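Local coordinates for protein S-adenosyl-L-methionine methyl transferase (Ruegeria pomeroyi DSS-3, PDB 3IHT) that binds S-adenosylmethionine and probably transfers its methyl group to an acceptor, at residues C29-I34 against Y55-Q60. Sequence-based numbering, arbitrary orientation.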
# COMPACT_ATOMS: atom_id res chain seq x y z
N CYS A 29 11.06 3.81 10.41
CA CYS A 29 11.57 5.18 10.58
C CYS A 29 10.73 5.98 11.57
O CYS A 29 11.27 6.69 12.42
CB CYS A 29 11.67 5.89 9.24
SG CYS A 29 13.03 5.25 8.24
N LEU A 30 9.41 5.87 11.48
CA LEU A 30 8.56 6.60 12.43
C LEU A 30 8.68 6.11 13.86
O LEU A 30 8.75 6.92 14.77
CB LEU A 30 7.09 6.58 12.01
CG LEU A 30 6.83 7.44 10.78
CD1 LEU A 30 5.38 7.26 10.27
CD2 LEU A 30 7.11 8.93 11.02
N GLU A 31 8.72 4.80 14.07
CA GLU A 31 8.87 4.28 15.42
C GLU A 31 10.22 4.71 16.02
O GLU A 31 10.30 5.16 17.17
CB GLU A 31 8.67 2.76 15.45
CG GLU A 31 7.18 2.38 15.26
CD GLU A 31 6.89 0.91 15.27
OE1 GLU A 31 7.75 0.14 15.72
OE2 GLU A 31 5.80 0.49 14.81
N HIS A 32 11.26 4.67 15.19
CA HIS A 32 12.58 5.13 15.59
C HIS A 32 12.54 6.64 15.92
O HIS A 32 13.02 7.05 16.97
CB HIS A 32 13.59 4.85 14.48
CG HIS A 32 14.97 5.35 14.75
ND1 HIS A 32 15.75 4.89 15.80
CD2 HIS A 32 15.72 6.28 14.11
CE1 HIS A 32 16.91 5.53 15.80
NE2 HIS A 32 16.93 6.35 14.76
N ALA A 33 11.94 7.42 15.02
CA ALA A 33 11.89 8.88 15.17
C ALA A 33 11.09 9.31 16.42
O ALA A 33 11.51 10.22 17.14
CB ALA A 33 11.37 9.56 13.92
N ILE A 34 9.98 8.61 16.70
CA ILE A 34 9.19 8.88 17.90
C ILE A 34 10.05 8.64 19.16
O ILE A 34 10.12 9.48 20.07
CB ILE A 34 7.87 8.02 17.96
CG1 ILE A 34 6.89 8.47 16.87
CG2 ILE A 34 7.24 8.08 19.40
CD1 ILE A 34 5.78 7.42 16.55
N TYR A 55 -1.08 8.01 9.79
CA TYR A 55 -1.70 8.79 10.86
C TYR A 55 -2.21 7.85 11.98
O TYR A 55 -1.98 8.08 13.16
CB TYR A 55 -2.80 9.68 10.33
CG TYR A 55 -3.54 10.39 11.46
CD1 TYR A 55 -2.89 11.29 12.32
CD2 TYR A 55 -4.90 10.21 11.60
CE1 TYR A 55 -3.60 11.93 13.40
CE2 TYR A 55 -5.63 10.83 12.66
CZ TYR A 55 -4.97 11.70 13.54
OH TYR A 55 -5.71 12.30 14.55
N HIS A 56 -2.88 6.79 11.59
CA HIS A 56 -3.39 5.79 12.54
C HIS A 56 -2.24 5.20 13.35
O HIS A 56 -2.36 5.02 14.56
CB HIS A 56 -4.12 4.69 11.79
CG HIS A 56 -4.92 3.77 12.68
ND1 HIS A 56 -4.41 2.59 13.18
CD2 HIS A 56 -6.18 3.86 13.17
CE1 HIS A 56 -5.32 1.99 13.92
NE2 HIS A 56 -6.41 2.75 13.94
N HIS A 57 -1.13 4.91 12.67
CA HIS A 57 0.06 4.38 13.32
C HIS A 57 0.63 5.38 14.33
O HIS A 57 0.96 4.99 15.47
CB HIS A 57 1.13 4.02 12.27
CG HIS A 57 2.15 3.05 12.78
ND1 HIS A 57 1.88 1.70 12.90
CD2 HIS A 57 3.41 3.24 13.24
CE1 HIS A 57 2.95 1.09 13.38
NE2 HIS A 57 3.89 2.00 13.61
N LEU A 58 0.73 6.64 13.94
CA LEU A 58 1.19 7.69 14.84
C LEU A 58 0.31 7.80 16.08
O LEU A 58 0.81 7.92 17.20
CB LEU A 58 1.26 9.05 14.14
CG LEU A 58 2.37 9.23 13.07
CD1 LEU A 58 2.17 10.57 12.32
CD2 LEU A 58 3.75 9.16 13.69
N ARG A 59 -1.01 7.75 15.87
CA ARG A 59 -1.95 7.84 16.99
C ARG A 59 -1.71 6.71 18.00
O ARG A 59 -1.86 6.92 19.20
CB ARG A 59 -3.40 7.82 16.51
CG ARG A 59 -3.83 9.03 15.69
CD ARG A 59 -5.34 8.97 15.41
NE ARG A 59 -6.14 8.75 16.62
CZ ARG A 59 -6.77 9.71 17.30
NH1 ARG A 59 -6.74 10.96 16.88
NH2 ARG A 59 -7.47 9.40 18.39
N GLN A 60 -1.33 5.53 17.53
CA GLN A 60 -1.07 4.38 18.39
C GLN A 60 0.27 4.50 19.15
O GLN A 60 0.40 4.05 20.29
CB GLN A 60 -1.10 3.09 17.56
CG GLN A 60 -0.99 1.79 18.36
CD GLN A 60 -1.39 0.55 17.56
OE1 GLN A 60 -2.40 0.54 16.86
NE2 GLN A 60 -0.62 -0.51 17.70
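Glu31 and His57 meet almost coplanar, carboxylate and imidazole planes only 5° apart, in a histidine-carboxylate hydrogen bond. His57 NE2 donates to Glu31 OE2 at 2.7 Å, bent to 142° at the hydrogen, and the oxygen receives it through its anti lone pair. CG of His57 lies anti to the backbone N, which carries the ring out to the glutamate. Glu31 CG, anti to its carbonyl carbon, lies in the ring plane at the edge, 3.7 Å from His57 NE2, and the extended chain beyond it carries OE2 to the nitrogen. ND1 is bonded to Ser14 OG of the second subunit, so both nitrogens are engaged and the ring's rotation is probably fixed. With an alanine in place of Glu31, His57 NE2 would probably lose its carboxylate acceptor, leaving the ring freer to turn. Beside this polar pair the contact is apolar: Leu58 CD2 packs against Ile34 CD1 at 3.9 Å and Leu30 CD1 at 4.2 Å. The segment axes, 10.9 Å apart, cross at -34°. Helix 53-61 follows the first strand of the Rossmann-like methyltransferase fold; Leu30 and Ile34 rest on His111 and Leu109 of strand 107-112, and Leu58 on Ile67 of strand 67-71, so both helices pack on the sheet.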